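Local coordinates for aminoacyl-tRNA synthetase (Cryptosporidium parvum, PDB 5F9Z), which probably attaches proline to its cognate tRNA at the expense of ATP, as a class II prolyl-tRNA synthetase, and binds the inhibitor halofuginone alongside an ATP analogue, at residues A204-K209 / Q414-S419; I420-T425 / K502-F507; T24-W29 / P232-A237. All coordinates share one frame; numbering follows the deposited sequence.

Contact 1. Residues A204-K209 / Q414-S419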
loop_
_atom_site.group_PDB
_atom_site.type_symbol
_atom_site.label_atom_id
_atom_site.label_comp_id
_atom_site.label_asym_id
_atom_site.label_seq_id
_atom_site.Cartn_x
_atom_site.Cartn_y
_atom_site.Cartn_z
ATOM N N ALA A 204 0.892 -6.655 6.300
ATOM C CA ALA A 204 1.402 -8.008 6.065
ATOM C C ALA A 204 1.788 -8.219 4.603
ATOM O O ALA A 204 1.733 -9.338 4.085
ATOM C CB ALA A 204 0.393 -9.069 6.516
ATOM N N THR A 205 2.191 -7.143 3.929
ATOM C CA THR A 205 2.515 -7.186 2.511
ATOM C C THR A 205 4.017 -7.049 2.326
ATOM O O THR A 205 4.594 -6.033 2.743
ATOM C CB THR A 205 1.782 -6.076 1.760
ATOM O OG1 THR A 205 0.374 -6.182 2.004
ATOM C CG2 THR A 205 2.042 -6.185 0.265
ATOM N N PRO A 206 4.687 -8.025 1.714
ATOM C CA PRO A 206 6.140 -7.922 1.548
ATOM C C PRO A 206 6.507 -6.921 0.464
ATOM O O PRO A 206 5.864 -6.847 -0.586
ATOM C CB PRO A 206 6.551 -9.345 1.157
ATOM C CG PRO A 206 5.347 -9.894 0.469
ATOM C CD PRO A 206 4.152 -9.280 1.160
ATOM N N VAL A 207 7.554 -6.139 0.735
ATOM C CA VAL A 207 8.083 -5.169 -0.213
ATOM C C VAL A 207 9.603 -5.263 -0.204
ATOM O O VAL A 207 10.213 -5.768 0.742
ATOM C CB VAL A 207 7.633 -3.722 0.099
ATOM C CG1 VAL A 207 6.127 -3.579 -0.075
ATOM C CG2 VAL A 207 8.055 -3.325 1.505
ATOM N N VAL A 208 10.211 -4.767 -1.277
ATOM C CA VAL A 208 11.659 -4.787 -1.447
ATOM C C VAL A 208 12.164 -3.353 -1.383
ATOM O O VAL A 208 11.826 -2.528 -2.240
ATOM C CB VAL A 208 12.067 -5.457 -2.768
ATOM C CG1 VAL A 208 13.576 -5.395 -2.950
ATOM C CG2 VAL A 208 11.582 -6.897 -2.803
ATOM N N LYS A 209 12.969 -3.055 -0.365
ATOM C CA LYS A 209 13.582 -1.742 -0.245
ATOM C C LYS A 209 14.758 -1.624 -1.204
ATOM O O LYS A 209 15.561 -2.551 -1.343
ATOM C CB LYS A 209 14.046 -1.492 1.190
ATOM C CG LYS A 209 12.907 -1.341 2.184
ATOM C CD LYS A 209 13.400 -0.972 3.573
ATOM C CE LYS A 209 14.079 -2.146 4.253
ATOM N NZ LYS A 209 14.237 -1.911 5.715
ATOM N N GLN A 414 6.946 -15.976 0.978
ATOM C CA GLN A 414 7.428 -17.087 0.165
ATOM C C GLN A 414 6.812 -17.090 -1.228
ATOM O O GLN A 414 7.383 -17.694 -2.142
ATOM C CB GLN A 414 7.171 -18.423 0.873
ATOM C CG GLN A 414 5.724 -18.707 1.228
ATOM C CD GLN A 414 5.578 -19.946 2.095
ATOM O OE1 GLN A 414 6.549 -20.654 2.355
ATOM N NE2 GLN A 414 4.358 -20.211 2.547
ATOM N N ARG A 415 5.669 -16.427 -1.416
ATOM C CA ARG A 415 5.156 -16.219 -2.765
ATOM C C ARG A 415 5.945 -15.150 -3.507
ATOM O O ARG A 415 6.094 -15.233 -4.732
ATOM C CB ARG A 415 3.670 -15.846 -2.725
ATOM C CG ARG A 415 2.737 -17.036 -2.882
ATOM C CD ARG A 415 1.281 -16.615 -3.034
ATOM N NE ARG A 415 0.684 -16.200 -1.767
ATOM C CZ ARG A 415 0.392 -14.943 -1.449
ATOM N NH1 ARG A 415 0.637 -13.963 -2.310
ATOM N NH2 ARG A 415 -0.151 -14.665 -0.272
ATOM N N GLN A 416 6.458 -14.145 -2.793
ATOM C CA GLN A 416 7.279 -13.124 -3.434
ATOM C C GLN A 416 8.684 -13.637 -3.726
ATOM O O GLN A 416 9.263 -13.306 -4.768
ATOM C CB GLN A 416 7.339 -11.870 -2.560
ATOM C CG GLN A 416 8.287 -10.798 -3.079
ATOM C CD GLN A 416 8.151 -9.485 -2.335
ATOM O OE1 GLN A 416 9.041 -9.088 -1.584
ATOM N NE2 GLN A 416 7.032 -8.799 -2.545
ATOM N N ASN A 417 9.246 -14.445 -2.823
ATOM C CA ASN A 417 10.586 -14.979 -3.044
ATOM C C ASN A 417 10.624 -15.894 -4.261
ATOM O O ASN A 417 11.589 -15.872 -5.033
ATOM C CB ASN A 417 11.071 -15.722 -1.798
ATOM C CG ASN A 417 11.228 -14.807 -0.599
ATOM O OD1 ASN A 417 11.360 -13.592 -0.744
ATOM N ND2 ASN A 417 11.215 -15.389 0.594
ATOM N N GLU A 418 9.581 -16.704 -4.453
ATOM C CA GLU A 418 9.526 -17.571 -5.625
ATOM C C GLU A 418 9.220 -16.806 -6.904
ATOM O O GLU A 418 9.343 -17.378 -7.992
ATOM C CB GLU A 418 8.485 -18.676 -5.420
ATOM C CG GLU A 418 7.044 -18.205 -5.504
ATOM C CD GLU A 418 6.050 -19.327 -5.269
ATOM O OE1 GLU A 418 4.861 -19.031 -5.032
ATOM O OE2 GLU A 418 6.460 -20.507 -5.320
ATOM N N SER A 419 8.829 -15.538 -6.803
ATOM C CA SER A 419 8.590 -14.695 -7.965
ATOM C C SER A 419 9.839 -13.953 -8.424
ATOM O O SER A 419 9.778 -13.218 -9.414
ATOM C CB SER A 419 7.477 -13.684 -7.665
ATOM O OG SER A 419 6.248 -14.338 -7.402
#
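Helix 393-417 is fastened to the lead-in of strand 208-211, in the class II core, by the amide of Gln-416 lying against Pro-206. The CG of Gln-416 stands anti to the backbone N (chi1 174°) and the chain beyond is extended, which carries the amide from the helix to the Pro-206 backbone. There Gln-416 NE2 donates to Pro-206 O at 3.0 Å, with an N-H...O angle of 147°. The donor stands above the carbonyl plane, 72° out of it, so the bond does not follow a lone pair. The proline ring and the glutamine chain run antiparallel alongside one another: Gln-416 NE2 is 3.6 Å from Pro-206 CG, while Gln-416 OE1 lies 3.7 Å from Pro-206 CB. On its other flank Gln-416 OE1 meets Val-208 CG2 at 3.6 Å. Gln-416 is buried, its NE2 held by one bond and its OE1 flanked by carbon. Just beyond, Ser-419 OG donates to Arg-415 O at 2.8 Å, in the carbonyl plane, tying Ser-419 back to the carbonyl four residues earlier. A side-chain amide on a loop carbonyl thus joins the catalytic core to the helix leading into the zinc-bearing C-terminal region, an appendage characteristic of eukaryote-type prolyl-tRNA synthetases.

Contact 2. Residues I420-T425 / K502-F507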
loop_
_atom_site.group_PDB
_atom_site.type_symbol
_atom_site.label_atom_id
_atom_site.label_comp_id
_atom_site.label_asym_id
_atom_site.label_seq_id
_atom_site.Cartn_x
_atom_site.Cartn_y
_atom_site.Cartn_z
ATOM N N ILE A 420 10.961 -14.125 -7.731
ATOM C CA ILE A 420 12.214 -13.460 -8.066
ATOM C C ILE A 420 13.164 -14.521 -8.601
ATOM O O ILE A 420 13.621 -15.395 -7.853
ATOM C CB ILE A 420 12.815 -12.733 -6.855
ATOM C CG1 ILE A 420 11.788 -11.779 -6.245
ATOM C CG2 ILE A 420 14.059 -11.968 -7.261
ATOM C CD1 ILE A 420 12.301 -11.012 -5.045
ATOM N N ILE A 421 13.464 -14.451 -9.896
ATOM C CA ILE A 421 14.328 -15.414 -10.569
ATOM C C ILE A 421 15.610 -14.706 -10.980
ATOM O O ILE A 421 15.567 -13.603 -11.537
ATOM C CB ILE A 421 13.630 -16.039 -11.789
ATOM C CG1 ILE A 421 12.325 -16.719 -11.367
ATOM C CG2 ILE A 421 14.552 -17.030 -12.486
ATOM C CD1 ILE A 421 12.509 -17.810 -10.336
ATOM N N ARG A 422 16.749 -15.339 -10.707
ATOM C CA ARG A 422 18.045 -14.783 -11.071
ATOM C C ARG A 422 18.403 -15.178 -12.498
ATOM O O ARG A 422 18.400 -16.365 -12.842
ATOM C CB ARG A 422 19.138 -15.256 -10.111
ATOM C CG ARG A 422 20.531 -14.834 -10.552
ATOM C CD ARG A 422 21.611 -15.262 -9.576
ATOM N NE ARG A 422 22.934 -14.869 -10.051
ATOM C CZ ARG A 422 24.053 -14.990 -9.345
ATOM N NH1 ARG A 422 24.016 -15.493 -8.119
ATOM N NH2 ARG A 422 25.210 -14.603 -9.864
ATOM N N VAL A 423 18.711 -14.179 -13.320
ATOM C CA VAL A 423 19.156 -14.385 -14.693
ATOM C C VAL A 423 20.439 -13.595 -14.893
ATOM O O VAL A 423 20.476 -12.387 -14.635
ATOM C CB VAL A 423 18.087 -13.953 -15.715
ATOM N N ASP A 424 21.492 -14.274 -15.345
ATOM C CA ASP A 424 22.782 -13.635 -15.565
ATOM C C ASP A 424 23.018 -13.246 -17.019
ATOM O O ASP A 424 23.963 -12.501 -17.296
ATOM C CB ASP A 424 23.914 -14.556 -15.092
ATOM C CG ASP A 424 23.757 -14.972 -13.642
ATOM O OD1 ASP A 424 24.173 -14.200 -12.752
ATOM O OD2 ASP A 424 23.217 -16.070 -13.393
ATOM N N THR A 425 22.193 -13.732 -17.943
ATOM C CA THR A 425 22.291 -13.381 -19.351
ATOM C C THR A 425 20.907 -13.016 -19.872
ATOM O O THR A 425 19.885 -13.446 -19.333
ATOM C CB THR A 425 22.882 -14.526 -20.187
ATOM O OG1 THR A 425 22.118 -15.720 -19.975
ATOM C CG2 THR A 425 24.332 -14.781 -19.802
ATOM N N LYS A 502 27.689 -3.451 -11.597
ATOM C CA LYS A 502 27.932 -2.800 -10.316
ATOM C C LYS A 502 27.311 -3.590 -9.170
ATOM O O LYS A 502 27.993 -3.925 -8.196
ATOM C CB LYS A 502 27.390 -1.369 -10.343
ATOM C CG LYS A 502 28.208 -0.418 -11.203
ATOM C CD LYS A 502 27.595 0.971 -11.237
ATOM C CE LYS A 502 28.565 1.983 -11.822
ATOM N NZ LYS A 502 29.081 1.558 -13.154
ATOM N N LYS A 503 26.023 -3.894 -9.273
ATOM C CA LYS A 503 25.315 -4.688 -8.274
ATOM C C LYS A 503 24.288 -5.543 -9.009
ATOM O O LYS A 503 24.355 -5.723 -10.230
ATOM C CB LYS A 503 24.670 -3.783 -7.212
ATOM C CG LYS A 503 25.644 -3.154 -6.227
ATOM C CD LYS A 503 24.941 -2.179 -5.294
ATOM C CE LYS A 503 24.363 -1.001 -6.061
ATOM N NZ LYS A 503 25.412 -0.249 -6.803
ATOM N N PHE A 504 23.326 -6.080 -8.267
ATOM C CA PHE A 504 22.175 -6.762 -8.837
ATOM C C PHE A 504 20.954 -5.861 -8.710
ATOM O O PHE A 504 20.747 -5.225 -7.674
ATOM C CB PHE A 504 21.920 -8.101 -8.141
ATOM C CG PHE A 504 22.912 -9.173 -8.500
ATOM C CD1 PHE A 504 24.192 -9.161 -7.969
ATOM C CD2 PHE A 504 22.557 -10.202 -9.357
ATOM C CE1 PHE A 504 25.102 -10.148 -8.294
ATOM C CE2 PHE A 504 23.463 -11.193 -9.684
ATOM C CZ PHE A 504 24.736 -11.166 -9.153
ATOM N N THR A 505 20.152 -5.807 -9.770
ATOM C CA THR A 505 18.990 -4.932 -9.833
ATOM C C THR A 505 17.741 -5.750 -10.131
ATOM O O THR A 505 17.771 -6.673 -10.951
ATOM C CB THR A 505 19.181 -3.842 -10.899
ATOM O OG1 THR A 505 20.274 -2.994 -10.525
ATOM C CG2 THR A 505 17.924 -2.993 -11.049
ATOM N N LEU A 506 16.647 -5.410 -9.452
ATOM C CA LEU A 506 15.372 -6.090 -9.649
ATOM C C LEU A 506 14.669 -5.511 -10.872
ATOM O O LEU A 506 14.389 -4.309 -10.925
ATOM C CB LEU A 506 14.504 -5.942 -8.402
ATOM C CG LEU A 506 13.281 -6.850 -8.279
ATOM C CD1 LEU A 506 13.704 -8.310 -8.244
ATOM C CD2 LEU A 506 12.476 -6.493 -7.039
ATOM N N PHE A 507 14.388 -6.362 -11.855
ATOM C CA PHE A 507 13.722 -5.965 -13.087
ATOM C C PHE A 507 12.350 -6.616 -13.185
ATOM O O PHE A 507 12.047 -7.594 -12.496
ATOM C CB PHE A 507 14.558 -6.344 -14.315
ATOM C CG PHE A 507 15.773 -5.486 -14.517
ATOM C CD1 PHE A 507 16.979 -5.819 -13.925
ATOM C CD2 PHE A 507 15.709 -4.352 -15.310
ATOM C CE1 PHE A 507 18.100 -5.033 -14.114
ATOM C CE2 PHE A 507 16.826 -3.561 -15.502
ATOM C CZ PHE A 507 18.022 -3.902 -14.903
#
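Ile-420 and Leu-506 make the inner, apolar part of the contact, and Arg-422 with Phe-504 the outer, polar one. Inside, a methyl-to-methyl touch does the work: Ile-420 CG2 sits 3.8 Å from Leu-506 CD1, the side chains crossing at about a right angle. Their CA atoms are 8.2 Å apart, too far for backbone pairing, so the side chains alone span the gap. Toward solvent, the extended chain of Arg-422 brings its guanidinium to the edge of the Phe-504 ring, which meets one guanidinium face off-centre. The planes are 81° apart, with Phe-504 CZ 3.5 Å from Arg-422 NH2, so this is no flat stack. Asp-424 fixes the rotation of the guanidinium: its OD1, met on the syn side, accepts from Arg-422 NE at 3.0 Å and from Arg-422 NH2 at 3.1 Å, with Asp-424 OD1 lying in the guanidinium plane (11° out of it). This side-on salt bridge to a single oxygen belongs to an exposed pair, whereas the ring it borders is buried. Arg-422 also forms a cation-pi contact with Phe-485, whose ring meets that of Phe-504. Strand 438-443 runs between the two segments, parallel to 420-422 and antiparallel to 503-508, whose far neighbour is strand 475-480.

Contact 3. Residues T24-W29 / P232-A237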
loop_
_atom_site.group_PDB
_atom_site.type_symbol
_atom_site.label_atom_id
_atom_site.label_comp_id
_atom_site.label_asym_id
_atom_site.label_seq_id
_atom_site.Cartn_x
_atom_site.Cartn_y
_atom_site.Cartn_z
ATOM N N THR A 24 -7.005 -17.279 -12.788
ATOM C CA THR A 24 -7.357 -17.308 -14.204
ATOM C C THR A 24 -8.192 -16.110 -14.641
ATOM O O THR A 24 -8.194 -15.781 -15.833
ATOM C CB THR A 24 -8.104 -18.600 -14.541
ATOM O OG1 THR A 24 -9.284 -18.697 -13.736
ATOM C CG2 THR A 24 -7.219 -19.810 -14.283
ATOM N N SER A 25 -8.904 -15.452 -13.716
ATOM C CA SER A 25 -9.728 -14.288 -14.033
ATOM C C SER A 25 -9.487 -13.229 -12.953
ATOM O O SER A 25 -10.361 -12.900 -12.152
ATOM C CB SER A 25 -11.209 -14.664 -14.138
ATOM O OG SER A 25 -11.978 -13.579 -14.624
ATOM N N PHE A 26 -8.272 -12.674 -12.946
ATOM C CA PHE A 26 -7.854 -11.796 -11.856
ATOM C C PHE A 26 -8.637 -10.489 -11.846
ATOM O O PHE A 26 -9.065 -10.027 -10.782
ATOM C CB PHE A 26 -6.354 -11.519 -11.958
ATOM C CG PHE A 26 -5.819 -10.672 -10.839
ATOM C CD1 PHE A 26 -5.462 -11.246 -9.631
ATOM C CD2 PHE A 26 -5.669 -9.305 -10.996
ATOM C CE1 PHE A 26 -4.965 -10.473 -8.600
ATOM C CE2 PHE A 26 -5.173 -8.526 -9.968
ATOM C CZ PHE A 26 -4.822 -9.111 -8.769
ATOM N N ALA A 27 -8.822 -9.871 -13.017
ATOM C CA ALA A 27 -9.520 -8.590 -13.071
ATOM C C ALA A 27 -10.948 -8.715 -12.559
ATOM O O ALA A 27 -11.413 -7.875 -11.779
ATOM C CB ALA A 27 -9.507 -8.043 -14.498
ATOM N N ASP A 28 -11.660 -9.762 -12.982
ATOM C CA ASP A 28 -13.019 -9.973 -12.496
ATOM C C ASP A 28 -13.020 -10.361 -11.022
ATOM O O ASP A 28 -13.926 -9.974 -10.274
ATOM C CB ASP A 28 -13.717 -11.038 -13.341
ATOM C CG ASP A 28 -15.190 -11.172 -13.013
ATOM O OD1 ASP A 28 -15.771 -10.208 -12.470
ATOM O OD2 ASP A 28 -15.771 -12.239 -13.304
ATOM N N TRP A 29 -12.013 -11.124 -10.586
ATOM C CA TRP A 29 -11.903 -11.461 -9.170
ATOM C C TRP A 29 -11.705 -10.213 -8.322
ATOM O O TRP A 29 -12.336 -10.060 -7.269
ATOM C CB TRP A 29 -10.751 -12.443 -8.949
ATOM C CG TRP A 29 -10.444 -12.693 -7.500
ATOM C CD1 TRP A 29 -10.978 -13.665 -6.704
ATOM C CD2 TRP A 29 -9.529 -11.959 -6.674
ATOM N NE1 TRP A 29 -10.453 -13.581 -5.437
ATOM C CE2 TRP A 29 -9.563 -12.542 -5.391
ATOM C CE3 TRP A 29 -8.687 -10.865 -6.894
ATOM C CZ2 TRP A 29 -8.789 -12.066 -4.336
ATOM C CZ3 TRP A 29 -7.920 -10.393 -5.843
ATOM C CH2 TRP A 29 -7.975 -10.994 -4.581
ATOM N N PRO A 232 1.795 -11.524 -8.125
ATOM C CA PRO A 232 2.154 -12.671 -8.977
ATOM C C PRO A 232 1.078 -13.060 -9.976
ATOM O O PRO A 232 1.409 -13.509 -11.080
ATOM C CB PRO A 232 2.404 -13.795 -7.959
ATOM C CG PRO A 232 2.683 -13.093 -6.666
ATOM C CD PRO A 232 1.837 -11.859 -6.693
ATOM N N GLU A 233 -0.201 -12.894 -9.628
ATOM C CA GLU A 233 -1.277 -13.372 -10.490
ATOM C C GLU A 233 -1.331 -12.639 -11.823
ATOM O O GLU A 233 -1.931 -13.153 -12.774
ATOM C CB GLU A 233 -2.623 -13.252 -9.771
ATOM C CG GLU A 233 -2.821 -14.244 -8.627
ATOM C CD GLU A 233 -2.025 -13.886 -7.385
ATOM O OE1 GLU A 233 -1.513 -12.750 -7.309
ATOM O OE2 GLU A 233 -1.910 -14.742 -6.484
ATOM N N ILE A 234 -0.728 -11.456 -11.920
ATOM C CA ILE A 234 -0.595 -10.746 -13.185
ATOM C C ILE A 234 0.854 -10.470 -13.547
ATOM O O ILE A 234 1.115 -9.877 -14.598
ATOM C CB ILE A 234 -1.403 -9.432 -13.188
ATOM C CG1 ILE A 234 -0.931 -8.511 -12.064
ATOM C CG2 ILE A 234 -2.889 -9.720 -13.071
ATOM C CD1 ILE A 234 -1.665 -7.198 -12.022
ATOM N N GLY A 235 1.804 -10.876 -12.707
ATOM C CA GLY A 235 3.213 -10.728 -13.028
ATOM C C GLY A 235 3.671 -9.300 -13.207
ATOM O O GLY A 235 4.554 -9.038 -14.029
ATOM N N ARG A 236 3.098 -8.365 -12.455
ATOM C CA ARG A 236 3.451 -6.958 -12.573
ATOM C C ARG A 236 3.817 -6.405 -11.206
ATOM O O ARG A 236 3.070 -6.585 -10.238
ATOM C CB ARG A 236 2.306 -6.145 -13.188
ATOM C CG ARG A 236 1.974 -6.564 -14.607
ATOM C CD ARG A 236 1.325 -5.440 -15.393
ATOM N NE ARG A 236 2.002 -5.226 -16.668
ATOM C CZ ARG A 236 1.826 -5.987 -17.744
ATOM N NH1 ARG A 236 0.992 -7.017 -17.704
ATOM N NH2 ARG A 236 2.487 -5.720 -18.862
ATOM N N ALA A 237 4.965 -5.742 -11.131
ATOM C CA ALA A 237 5.361 -5.075 -9.907
ATOM C C ALA A 237 4.519 -3.820 -9.699
ATOM O O ALA A 237 3.808 -3.354 -10.594
ATOM C CB ALA A 237 6.845 -4.720 -9.941
#
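The Phe-26 ring is met obliquely at two places by aliphatic carbons, Glu-233 CB and Ile-234 CG2, neither of which lies squarely over a face or at an edge. The Glu-233 carbon approaches one ortho position, with CB 3.5 Å from Phe-26 CD1. At the other ortho position Ile-234 CG2 comes to 3.5 Å from Phe-26 CD2. One ring thus spans two consecutive residues, crossing both side chains at about a right angle. Within the helix, Phe-26 O lies in plane at the edge of the Trp-29 ring. Although the carboxylate plane of Glu-233 is only 14° from that of the Phe-26 ring, the aliphatic part does the touching and the acid lies off the ring. Phe-26 has CG anti to its backbone nitrogen (chi1 -177°), which sends the ring off helix 26-36 toward the turn. In Ile-234, chi1 of 59° leaves CG2 as the branch that meets the ring. The turn itself joins strands 223-231 and 236-247, and Gly-235, with positive phi, forms a G1 beta bulge with Arg-236 opposite Ile-231. Phe-26 also packs on Ile-231. Between these segments the contact is carbon against carbon, so attachment of the N-terminal helix to this turn rests on shape and dispersion; the Glu-233 carboxylate adds at most a long, weak pair with Lys-22.

Overall arrangement
Contact 3 opens first along the chain, at residues 24-29, and closes some 200 residues later at 232-237, bringing the N-terminal helix 26-36 to a hairpin turn of the core. Contact 1 opens inside that loop, at 204-209, and closes beyond it at 414-419, so the two cross. They touch where Ser-419 OG packs on Pro-232 CG at 3.8 Å. Contact 2 follows in series, opening at residue 420 directly after contact 1 and closing a shorter loop near the C terminus, within the zinc-bearing region. Centres of contacts 1 and 2 are about 16 Å apart, those of 2 and 3 about 23 Å. Together they tie N-terminal helix, catalytic core and C-terminal strands.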